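Local coordinates for protein 6-phospho-alpha-glucosidase (PDB 6VC6) that probably hydrolyses 6-phospho-alpha-glucosides, working with bound NAD and a manganese ion as in other family 4 glycosyl hydrolases, at residues Y195-W203 with Y380-E391; N333-N344 with A355-I365. All coordinates share one frame; numbering follows the deposited sequence.

Contact 1 (Y195-W203 with Y380-E391); sequences YFGLNHYGW and YLGLLVQQVSSE. With MN (manganese (II) ion), chain E; G6P (6-O-phosphono-alpha-D-glucopyranose), chain F.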
loop_
_atom_site.group_PDB
_atom_site.type_symbol
_atom_site.label_atom_id
_atom_site.label_comp_id
_atom_site.label_asym_id
_atom_site.label_seq_id
_atom_site.Cartn_x
_atom_site.Cartn_y
_atom_site.Cartn_z
ATOM N N TYR A 195 3.563 -16.828 -3.803
ATOM C CA TYR A 195 3.910 -15.490 -4.257
ATOM C C TYR A 195 5.269 -15.091 -3.703
ATOM O O TYR A 195 5.642 -15.477 -2.592
ATOM C CB TYR A 195 2.827 -14.486 -3.823
ATOM C CG TYR A 195 3.078 -13.042 -4.197
ATOM C CD1 TYR A 195 3.790 -12.198 -3.352
ATOM C CD2 TYR A 195 2.577 -12.513 -5.379
ATOM C CE1 TYR A 195 4.011 -10.875 -3.685
ATOM C CE2 TYR A 195 2.793 -11.191 -5.720
ATOM C CZ TYR A 195 3.510 -10.377 -4.869
ATOM O OH TYR A 195 3.727 -9.060 -5.202
ATOM N N PHE A 196 6.008 -14.313 -4.492
ATOM C CA PHE A 196 7.278 -13.755 -4.052
ATOM C C PHE A 196 7.499 -12.419 -4.745
ATOM O O PHE A 196 6.954 -12.164 -5.823
ATOM C CB PHE A 196 8.455 -14.705 -4.332
ATOM C CG PHE A 196 8.952 -14.674 -5.758
ATOM C CD1 PHE A 196 9.937 -13.776 -6.152
ATOM C CD2 PHE A 196 8.451 -15.559 -6.697
ATOM C CE1 PHE A 196 10.393 -13.749 -7.457
ATOM C CE2 PHE A 196 8.907 -15.540 -8.004
ATOM C CZ PHE A 196 9.879 -14.634 -8.384
ATOM N N GLY A 197 8.311 -11.576 -4.121
ATOM C CA GLY A 197 8.719 -10.318 -4.697
ATOM C C GLY A 197 8.736 -9.227 -3.652
ATOM O O GLY A 197 8.529 -9.468 -2.463
ATOM N N LEU A 198 9.010 -8.010 -4.110
ATOM C CA LEU A 198 8.879 -6.824 -3.281
ATOM C C LEU A 198 7.477 -6.244 -3.442
ATOM O O LEU A 198 6.688 -6.681 -4.282
ATOM C CB LEU A 198 9.937 -5.785 -3.653
ATOM C CG LEU A 198 11.354 -6.306 -3.904
ATOM C CD1 LEU A 198 12.270 -5.179 -4.359
ATOM C CD2 LEU A 198 11.909 -6.981 -2.660
ATOM N N ASN A 199 7.166 -5.248 -2.617
ATOM C CA ASN A 199 5.877 -4.582 -2.731
ATOM C C ASN A 199 5.757 -3.904 -4.089
ATOM O O ASN A 199 6.668 -3.194 -4.522
ATOM C CB ASN A 199 5.699 -3.558 -1.613
ATOM C CG ASN A 199 4.343 -2.887 -1.662
ATOM O OD1 ASN A 199 3.315 -3.542 -1.519
ATOM N ND2 ASN A 199 4.335 -1.578 -1.879
ATOM N N HIS A 200 4.628 -4.138 -4.761
ATOM C CA HIS A 200 4.372 -3.604 -6.099
ATOM C C HIS A 200 5.439 -4.066 -7.089
ATOM O O HIS A 200 5.853 -3.322 -7.982
ATOM C CB HIS A 200 4.265 -2.077 -6.079
ATOM C CG HIS A 200 3.081 -1.571 -5.319
ATOM N ND1 HIS A 200 2.981 -0.272 -4.870
ATOM C CD2 HIS A 200 1.956 -2.200 -4.903
ATOM C CE1 HIS A 200 1.837 -0.118 -4.230
ATOM N NE2 HIS A 200 1.196 -1.272 -4.235
ATOM N N TYR A 201 5.879 -5.315 -6.931
ATOM C CA TYR A 201 6.925 -5.907 -7.755
ATOM C C TYR A 201 7.015 -7.399 -7.459
ATOM O O TYR A 201 7.943 -7.843 -6.775
ATOM C CB TYR A 201 8.272 -5.225 -7.487
ATOM C CG TYR A 201 9.186 -5.111 -8.692
ATOM C CD1 TYR A 201 8.995 -5.903 -9.818
ATOM C CD2 TYR A 201 10.246 -4.212 -8.696
ATOM C CE1 TYR A 201 9.836 -5.799 -10.916
ATOM C CE2 TYR A 201 11.089 -4.102 -9.787
ATOM C CZ TYR A 201 10.880 -4.895 -10.894
ATOM O OH TYR A 201 11.719 -4.786 -11.981
ATOM N N GLY A 202 6.059 -8.182 -7.954
ATOM C CA GLY A 202 6.020 -9.590 -7.603
ATOM C C GLY A 202 5.318 -10.428 -8.647
ATOM O O GLY A 202 4.770 -9.923 -9.629
ATOM N N TRP A 203 5.339 -11.739 -8.408
ATOM C CA TRP A 203 4.766 -12.713 -9.324
ATOM C C TRP A 203 4.136 -13.849 -8.534
ATOM O O TRP A 203 4.618 -14.224 -7.461
ATOM C CB TRP A 203 5.825 -13.285 -10.278
ATOM C CG TRP A 203 6.404 -12.282 -11.225
ATOM C CD1 TRP A 203 5.975 -12.007 -12.491
ATOM C CD2 TRP A 203 7.525 -11.424 -10.987
ATOM N NE1 TRP A 203 6.758 -11.029 -13.054
ATOM C CE2 TRP A 203 7.718 -10.654 -12.151
ATOM C CE3 TRP A 203 8.384 -11.231 -9.901
ATOM C CZ2 TRP A 203 8.733 -9.706 -12.261
ATOM C CZ3 TRP A 203 9.392 -10.288 -10.011
ATOM C CH2 TRP A 203 9.557 -9.538 -11.182
ATOM N N TYR A 380 14.343 -12.963 -12.420
ATOM C CA TYR A 380 13.667 -12.203 -11.377
ATOM C C TYR A 380 14.629 -11.749 -10.289
ATOM O O TYR A 380 14.383 -10.727 -9.638
ATOM C CB TYR A 380 12.534 -13.039 -10.780
ATOM C CG TYR A 380 11.628 -13.638 -11.832
ATOM C CD1 TYR A 380 10.506 -12.953 -12.280
ATOM C CD2 TYR A 380 11.902 -14.881 -12.388
ATOM C CE1 TYR A 380 9.678 -13.492 -13.246
ATOM C CE2 TYR A 380 11.081 -15.427 -13.358
ATOM C CZ TYR A 380 9.970 -14.729 -13.781
ATOM O OH TYR A 380 9.149 -15.270 -14.744
ATOM N N LEU A 381 15.722 -12.485 -10.077
ATOM C CA LEU A 381 16.736 -12.039 -9.129
ATOM C C LEU A 381 17.364 -10.727 -9.579
ATOM O O LEU A 381 17.584 -9.823 -8.766
ATOM C CB LEU A 381 17.809 -13.115 -8.956
ATOM C CG LEU A 381 18.924 -12.786 -7.961
ATOM C CD1 LEU A 381 18.399 -12.844 -6.537
ATOM C CD2 LEU A 381 20.107 -13.724 -8.139
ATOM N N GLY A 382 17.654 -10.602 -10.876
ATOM C CA GLY A 382 18.234 -9.367 -11.375
ATOM C C GLY A 382 17.298 -8.182 -11.230
ATOM O O GLY A 382 17.730 -7.074 -10.902
ATOM N N LEU A 383 16.002 -8.400 -11.463
ATOM C CA LEU A 383 15.035 -7.314 -11.349
ATOM C C LEU A 383 14.879 -6.863 -9.901
ATOM O O LEU A 383 14.881 -5.661 -9.610
ATOM C CB LEU A 383 13.685 -7.750 -11.920
ATOM C CG LEU A 383 13.577 -7.895 -13.440
ATOM C CD1 LEU A 383 12.283 -8.600 -13.819
ATOM C CD2 LEU A 383 13.669 -6.538 -14.119
ATOM N N LEU A 384 14.746 -7.815 -8.975
ATOM C CA LEU A 384 14.432 -7.462 -7.594
ATOM C C LEU A 384 15.649 -6.905 -6.864
ATOM O O LEU A 384 15.518 -5.986 -6.047
ATOM C CB LEU A 384 13.871 -8.678 -6.858
ATOM C CG LEU A 384 12.504 -9.164 -7.342
ATOM C CD1 LEU A 384 11.932 -10.195 -6.383
ATOM C CD2 LEU A 384 11.544 -7.995 -7.515
ATOM N N VAL A 385 16.838 -7.448 -7.136
ATOM C CA VAL A 385 18.041 -6.937 -6.484
ATOM C C VAL A 385 18.325 -5.509 -6.933
ATOM O O VAL A 385 18.779 -4.674 -6.141
ATOM C CB VAL A 385 19.233 -7.875 -6.752
ATOM C CG1 VAL A 385 20.538 -7.229 -6.313
ATOM C CG2 VAL A 385 19.033 -9.197 -6.027
ATOM N N GLN A 386 18.047 -5.198 -8.202
ATOM C CA GLN A 386 18.194 -3.823 -8.670
ATOM C C GLN A 386 17.242 -2.888 -7.935
ATOM O O GLN A 386 17.627 -1.779 -7.542
ATOM C CB GLN A 386 17.954 -3.749 -10.179
ATOM C CG GLN A 386 17.878 -2.327 -10.722
ATOM C CD GLN A 386 17.478 -2.274 -12.185
ATOM O OE1 GLN A 386 16.938 -3.237 -12.730
ATOM N NE2 GLN A 386 17.744 -1.143 -12.828
ATOM N N GLN A 387 15.997 -3.321 -7.729
ATOM C CA GLN A 387 15.011 -2.459 -7.090
ATOM C C GLN A 387 15.281 -2.322 -5.596
ATOM O O GLN A 387 15.237 -1.214 -5.048
ATOM C CB GLN A 387 13.602 -2.999 -7.338
ATOM C CG GLN A 387 12.505 -2.217 -6.631
ATOM C CD GLN A 387 12.354 -0.803 -7.162
ATOM O OE1 GLN A 387 12.756 -0.501 -8.286
ATOM N NE2 GLN A 387 11.771 0.072 -6.351
ATOM N N VAL A 388 15.564 -3.439 -4.918
ATOM C CA VAL A 388 15.789 -3.383 -3.477
ATOM C C VAL A 388 17.067 -2.617 -3.158
ATOM O O VAL A 388 17.193 -2.029 -2.076
ATOM C CB VAL A 388 15.805 -4.802 -2.876
ATOM C CG1 VAL A 388 17.124 -5.503 -3.162
ATOM C CG2 VAL A 388 15.535 -4.748 -1.378
ATOM N N SER A 389 18.029 -2.595 -4.085
ATOM C CA SER A 389 19.222 -1.782 -3.881
ATOM C C SER A 389 18.899 -0.300 -4.011
ATOM O O SER A 389 19.422 0.524 -3.252
ATOM C CB SER A 389 20.312 -2.183 -4.874
ATOM O OG SER A 389 20.632 -3.558 -4.756
ATOM N N SER A 390 18.038 0.055 -4.967
ATOM C CA SER A 390 17.631 1.449 -5.118
ATOM C C SER A 390 16.855 1.929 -3.898
ATOM O O SER A 390 17.040 3.064 -3.444
ATOM C CB SER A 390 16.797 1.616 -6.389
ATOM O OG SER A 390 16.351 2.951 -6.536
ATOM N N GLU A 391 15.986 1.077 -3.351
ATOM C CA GLU A 391 15.227 1.457 -2.164
ATOM C C GLU A 391 16.137 1.623 -0.954
ATOM O O GLU A 391 15.974 2.569 -0.174
ATOM C CB GLU A 391 14.141 0.419 -1.881
ATOM C CG GLU A 391 13.160 0.212 -3.024
ATOM C CD GLU A 391 12.195 -0.926 -2.755
ATOM O OE1 GLU A 391 12.412 -1.670 -1.775
ATOM O OE2 GLU A 391 11.221 -1.080 -3.523
HETATM MN MN MN E . -0.108 -1.326 -2.491
HETATM C C1 G6P F . -2.995 -0.114 -5.735
HETATM C C2 G6P F . -1.946 -0.266 -4.625
HETATM C C3 G6P F . -1.861 0.915 -3.674
HETATM C C4 G6P F . -1.966 2.194 -4.470
HETATM C C5 G6P F . -3.377 2.266 -5.023
HETATM C C6 G6P F . -3.505 3.482 -5.931
HETATM O O1 G6P F . -3.906 -1.220 -5.685
HETATM O O2 G6P F . -2.225 -1.453 -3.871
HETATM O O3 G6P F . -0.628 0.890 -2.948
HETATM O O4 G6P F . -1.721 3.311 -3.611
HETATM O O5 G6P F . -3.739 1.120 -5.802
HETATM O O6 G6P F . -4.869 3.885 -5.967
HETATM P P G6P F . -5.283 5.310 -6.585
HETATM O O1P G6P F . -5.074 6.256 -5.426
HETATM O O2P G6P F . -4.328 5.516 -7.739
HETATM O O3P G6P F . -6.718 5.118 -7.010
HETATM O O HOH W 1 9.573 -2.353 -5.034
HETATM O O HOH W 2 14.407 -3.402 -11.253
#
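Tyr-380 takes part in two edge-to-face aromatic pairs at once, giving one edge to Trp-203 and a face to Phe-196. Its CD1 stands over the centre of the indole face, 3.6 Å from Trp-203 CD2, with the ring planes 73° apart. Phe-196 brings its edge in offset fashion, planes at 86°, and its CZ lies 3.9 Å from Tyr-380 CB. The Phe-196 ring gets there through a first torsion (chi1 80°) that puts CG between the backbone N and the carbonyl carbon.

Further along helix 378-400, Leu-384 works with both methyls. CD2 sits over one face of the Tyr-201 ring in a CH-pi contact, 4.0 Å from the centroid, while CD1 rests 3.6 Å from Gly-197 CA. A side chain on Gly-197 would run into Tyr-201 O. Gly-197 and Tyr-201 belong to a beta hairpin closed by a type II turn from Leu-198 to Tyr-201, and the turn holds His-200, whose NE2 binds the manganese at 2.2 Å together with Cys-170 and the sugar hydroxyls O2 and O3. On the helix side of the turn, Leu-198 CD1 packs 3.7 Å from Gln-387 CG. No direct hydrogen bond joins 195-203 to 380-391; instead a water donates to Leu-383 O at 2.8 Å and also hydrogen-bonds to Tyr-201 OH.

Contact 2 (N333-N344 with A355-I365); sequences NKNTRFIVIVKN and AMVELVCELGI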
loop_
_atom_site.group_PDB
_atom_site.type_symbol
_atom_site.label_atom_id
_atom_site.label_comp_id
_atom_site.label_asym_id
_atom_site.label_seq_id
_atom_site.Cartn_x
_atom_site.Cartn_y
_atom_site.Cartn_z
ATOM N N ASN A 333 -5.491 -14.963 16.825
ATOM C CA ASN A 333 -4.462 -15.971 16.562
ATOM C C ASN A 333 -4.955 -17.011 15.557
ATOM O O ASN A 333 -4.841 -18.221 15.765
ATOM C CB ASN A 333 -4.008 -16.635 17.865
ATOM C CG ASN A 333 -2.677 -17.348 17.723
ATOM O OD1 ASN A 333 -1.734 -16.818 17.136
ATOM N ND2 ASN A 333 -2.596 -18.560 18.261
ATOM N N LYS A 334 -5.514 -16.520 14.449
ATOM C CA LYS A 334 -6.113 -17.417 13.465
ATOM C C LYS A 334 -5.063 -18.211 12.703
ATOM O O LYS A 334 -5.345 -19.326 12.248
ATOM C CB LYS A 334 -6.976 -16.621 12.488
ATOM C CG LYS A 334 -8.232 -16.028 13.101
ATOM C CD LYS A 334 -9.059 -15.309 12.048
ATOM C CE LYS A 334 -10.340 -14.746 12.637
ATOM N NZ LYS A 334 -11.119 -13.981 11.625
ATOM N N ASN A 335 -3.856 -17.661 12.554
ATOM C CA ASN A 335 -2.806 -18.258 11.728
ATOM C C ASN A 335 -3.283 -18.477 10.294
ATOM O O ASN A 335 -2.891 -19.444 9.636
ATOM C CB ASN A 335 -2.286 -19.564 12.336
ATOM C CG ASN A 335 -1.503 -19.337 13.614
ATOM O OD1 ASN A 335 -0.689 -18.417 13.701
ATOM N ND2 ASN A 335 -1.752 -20.171 14.618
ATOM N N THR A 336 -4.140 -17.583 9.808
ATOM C CA THR A 336 -4.592 -17.615 8.427
ATOM C C THR A 336 -3.527 -17.018 7.512
ATOM O O THR A 336 -2.600 -16.335 7.956
ATOM C CB THR A 336 -5.911 -16.858 8.271
ATOM O OG1 THR A 336 -5.908 -15.708 9.126
ATOM C CG2 THR A 336 -7.086 -17.751 8.638
ATOM N N ARG A 337 -3.673 -17.277 6.216
ATOM C CA ARG A 337 -2.650 -16.912 5.245
ATOM C C ARG A 337 -2.951 -15.558 4.615
ATOM O O ARG A 337 -4.052 -15.329 4.105
ATOM C CB ARG A 337 -2.532 -17.983 4.161
ATOM C CG ARG A 337 -1.801 -19.238 4.615
ATOM C CD ARG A 337 -1.701 -20.254 3.491
ATOM N NE ARG A 337 -3.013 -20.753 3.091
ATOM C CZ ARG A 337 -3.638 -21.768 3.680
ATOM N NH1 ARG A 337 -4.831 -22.153 3.248
ATOM N NH2 ARG A 337 -3.071 -22.397 4.701
ATOM N N PHE A 338 -1.964 -14.665 4.658
ATOM C CA PHE A 338 -2.008 -13.387 3.966
ATOM C C PHE A 338 -0.691 -13.177 3.233
ATOM O O PHE A 338 0.326 -13.802 3.547
ATOM C CB PHE A 338 -2.243 -12.212 4.928
ATOM C CG PHE A 338 -3.600 -12.204 5.569
ATOM C CD1 PHE A 338 -4.698 -11.700 4.894
ATOM C CD2 PHE A 338 -3.773 -12.685 6.855
ATOM C CE1 PHE A 338 -5.948 -11.684 5.487
ATOM C CE2 PHE A 338 -5.018 -12.673 7.454
ATOM C CZ PHE A 338 -6.107 -12.173 6.770
ATOM N N ILE A 339 -0.718 -12.283 2.252
ATOM C CA ILE A 339 0.487 -11.841 1.559
ATOM C C ILE A 339 0.866 -10.486 2.140
ATOM O O ILE A 339 0.222 -9.473 1.849
ATOM C CB ILE A 339 0.278 -11.768 0.040
ATOM C CG1 ILE A 339 0.000 -13.163 -0.523
ATOM C CG2 ILE A 339 1.497 -11.156 -0.633
ATOM C CD1 ILE A 339 -0.145 -13.202 -2.027
ATOM N N VAL A 340 1.906 -10.465 2.974
ATOM C CA VAL A 340 2.319 -9.266 3.688
ATOM C C VAL A 340 3.813 -9.049 3.478
ATOM O O VAL A 340 4.509 -9.870 2.878
ATOM C CB VAL A 340 1.991 -9.340 5.195
ATOM C CG1 VAL A 340 0.496 -9.529 5.405
ATOM C CG2 VAL A 340 2.775 -10.466 5.853
ATOM N N ILE A 341 4.300 -7.921 3.989
ATOM C CA ILE A 341 5.691 -7.509 3.838
ATOM C C ILE A 341 6.454 -7.898 5.095
ATOM O O ILE A 341 6.062 -7.526 6.209
ATOM C CB ILE A 341 5.794 -5.997 3.572
ATOM C CG1 ILE A 341 5.100 -5.645 2.254
ATOM C CG2 ILE A 341 7.247 -5.554 3.554
ATOM C CD1 ILE A 341 4.907 -4.163 2.041
ATOM N N VAL A 342 7.548 -8.646 4.922
ATOM C CA VAL A 342 8.324 -9.170 6.039
ATOM C C VAL A 342 9.809 -9.103 5.710
ATOM O O VAL A 342 10.213 -9.015 4.549
ATOM C CB VAL A 342 7.939 -10.627 6.386
ATOM C CG1 VAL A 342 6.546 -10.687 6.983
ATOM C CG2 VAL A 342 8.033 -11.508 5.149
ATOM N N LYS A 343 10.624 -9.153 6.761
ATOM C CA LYS A 343 12.064 -9.272 6.588
ATOM C C LYS A 343 12.409 -10.645 6.026
ATOM O O LYS A 343 11.877 -11.667 6.469
ATOM C CB LYS A 343 12.780 -9.046 7.921
ATOM C CG LYS A 343 14.297 -9.042 7.827
ATOM C CD LYS A 343 14.926 -8.403 9.057
ATOM C CE LYS A 343 15.272 -9.445 10.107
ATOM N NZ LYS A 343 14.909 -8.995 11.481
ATOM N N ASN A 344 13.304 -10.664 5.039
ATOM C CA ASN A 344 13.605 -11.882 4.294
ATOM C C ASN A 344 14.290 -12.928 5.167
ATOM O O ASN A 344 13.656 -13.903 5.584
ATOM C CB ASN A 344 14.475 -11.551 3.079
ATOM C CG ASN A 344 14.768 -12.765 2.224
ATOM O OD1 ASN A 344 13.943 -13.671 2.107
ATOM N ND2 ASN A 344 15.948 -12.788 1.613
ATOM N N ALA A 355 16.524 -7.673 3.466
ATOM C CA ALA A 355 15.593 -7.140 2.482
ATOM C C ALA A 355 14.161 -7.314 2.968
ATOM O O ALA A 355 13.788 -8.375 3.475
ATOM C CB ALA A 355 15.772 -7.832 1.130
HETATM N N MSE A 356 13.365 -6.259 2.825
HETATM C CA MSE A 356 11.939 -6.348 3.111
HETATM C C MSE A 356 11.220 -6.867 1.872
HETATM O O MSE A 356 11.175 -6.194 0.841
HETATM C CB MSE A 356 11.377 -4.989 3.539
HETATM C CG MSE A 356 12.033 -4.397 4.782
HETATM SE SE MSE A 356 12.008 -5.586 6.337
HETATM C CE MSE A 356 10.112 -5.508 6.770
ATOM N N VAL A 357 10.667 -8.074 1.971
ATOM C CA VAL A 357 10.066 -8.759 0.836
ATOM C C VAL A 357 8.593 -9.024 1.132
ATOM O O VAL A 357 8.118 -8.858 2.254
ATOM C CB VAL A 357 10.800 -10.069 0.494
ATOM C CG1 VAL A 357 12.228 -9.776 0.058
ATOM C CG2 VAL A 357 10.787 -11.010 1.687
ATOM N N GLU A 358 7.874 -9.450 0.094
ATOM C CA GLU A 358 6.437 -9.690 0.152
ATOM C C GLU A 358 6.179 -11.168 -0.108
ATOM O O GLU A 358 6.520 -11.678 -1.181
ATOM C CB GLU A 358 5.705 -8.824 -0.876
ATOM C CG GLU A 358 4.217 -8.670 -0.634
ATOM C CD GLU A 358 3.596 -7.608 -1.521
ATOM O OE1 GLU A 358 3.715 -7.721 -2.759
ATOM O OE2 GLU A 358 2.993 -6.659 -0.980
ATOM N N LEU A 359 5.581 -11.852 0.868
ATOM C CA LEU A 359 5.410 -13.298 0.788
ATOM C C LEU A 359 4.117 -13.710 1.477
ATOM O O LEU A 359 3.512 -12.944 2.231
ATOM C CB LEU A 359 6.589 -14.038 1.428
ATOM C CG LEU A 359 7.996 -13.773 0.897
ATOM C CD1 LEU A 359 9.014 -14.219 1.920
ATOM C CD2 LEU A 359 8.215 -14.481 -0.429
ATOM N N VAL A 360 3.707 -14.953 1.213
ATOM C CA VAL A 360 2.590 -15.554 1.932
ATOM C C VAL A 360 3.040 -15.910 3.342
ATOM O O VAL A 360 4.116 -16.490 3.539
ATOM C CB VAL A 360 2.074 -16.793 1.186
ATOM C CG1 VAL A 360 0.955 -17.466 1.970
ATOM C CG2 VAL A 360 1.605 -16.421 -0.212
ATOM N N CYS A 361 2.221 -15.561 4.334
ATOM C CA CYS A 361 2.552 -15.814 5.729
ATOM C C CYS A 361 1.302 -16.216 6.497
ATOM O O CYS A 361 0.189 -15.804 6.160
ATOM C CB CYS A 361 3.171 -14.579 6.405
ATOM S SG CYS A 361 4.539 -13.803 5.519
ATOM N N GLU A 362 1.499 -17.027 7.534
ATOM C CA GLU A 362 0.473 -17.215 8.550
ATOM C C GLU A 362 0.532 -16.052 9.531
ATOM O O GLU A 362 1.611 -15.548 9.851
ATOM C CB GLU A 362 0.671 -18.535 9.294
ATOM C CG GLU A 362 0.108 -19.762 8.590
ATOM C CD GLU A 362 0.227 -21.014 9.441
ATOM O OE1 GLU A 362 0.504 -20.885 10.652
ATOM O OE2 GLU A 362 0.056 -22.129 8.904
ATOM N N LEU A 363 -0.635 -15.620 10.009
ATOM C CA LEU A 363 -0.733 -14.418 10.830
ATOM C C LEU A 363 -1.450 -14.736 12.131
ATOM O O LEU A 363 -2.622 -15.124 12.119
ATOM C CB LEU A 363 -1.459 -13.301 10.076
ATOM C CG LEU A 363 -0.622 -12.049 9.809
ATOM C CD1 LEU A 363 -1.465 -10.974 9.146
ATOM C CD2 LEU A 363 -0.003 -11.534 11.099
ATOM N N GLY A 364 -0.750 -14.558 13.250
ATOM C CA GLY A 364 -1.335 -14.751 14.561
ATOM C C GLY A 364 -0.978 -13.635 15.521
ATOM O O GLY A 364 -0.584 -12.546 15.093
ATOM N N ILE A 365 -1.104 -13.896 16.826
ATOM C CA ILE A 365 -0.798 -12.875 17.826
ATOM C C ILE A 365 0.685 -12.527 17.814
ATOM O O ILE A 365 1.073 -11.418 18.202
ATOM C CB ILE A 365 -1.257 -13.340 19.224
ATOM C CG1 ILE A 365 -1.538 -12.137 20.130
ATOM C CG2 ILE A 365 -0.222 -14.255 19.865
ATOM C CD1 ILE A 365 -2.916 -11.546 19.954
HETATM O O HOH W 3 1.627 -20.115 12.902
HETATM O O HOH W 4 1.382 -7.126 1.347
#
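Val-357 O is gripped twice from the neighbouring strand: Val-342 N donates to it at 2.7 Å, and Ile-341 CA adds a CA-H...O contact at 3.2 Å. The same pairing of N-H and CA-H recurs at Cys-361 O and Leu-359 O, zipping the strands together antiparallel. On one face, Phe-338 CD2 meets Leu-363 CD1 at 3.7 Å, the side chains crossing at about a right angle. There Val-340 and Val-342 close over the Cys-361 sulfur. On the other, Ile-339 CG1 packs 3.6 Å from Val-360 CG2, and Glu-358, whose OE1 is taken by Tyr-195, shares a water with Ile-339 O through OE2.

At the far end Glu-362 crosses Asn-335 at a slant, its CG 3.2 Å from Asn-335 O. That CG stands anti to the carbonyl carbon (chi1 -82°) and the chain beyond is extended, carrying OE1 to a water that donates at 2.6 Å. Cut back to alanine, Glu-362 would probably leave this water without its carboxylate. Asn-333, which closes helix 318-331 in a Schellman motif, accepts from Ile-365 N through OD1 at 3.0 Å. Strands 336-343 and 356-364 make, with 367-370, an antiparallel meander extending the parallel, Rossmann-like sheet of the NAD-binding domain.

In the fold
Contact 1 is buried throughout, whereas contact 2 is only partly buried, with Asn-333, Lys-334, Arg-337 and Lys-343 exposed. The first packs a hairpin of the small three-stranded sheet against helix 378-400 with rings and methyls, and polar links pass through water; the second joins two strands of the large nine-stranded sheet chiefly by backbone hydrogen bonds. Their centres lie about 17 Å apart, and along the chain contact 2 is nested inside the loop that contact 1 closes. They meet at Glu-358: besides the Tyr-195 link, Glu-358 N probably donates a hydrogen bond to Gly-197 O, 2.6 Å away. This seam brings both sheets to the manganese site.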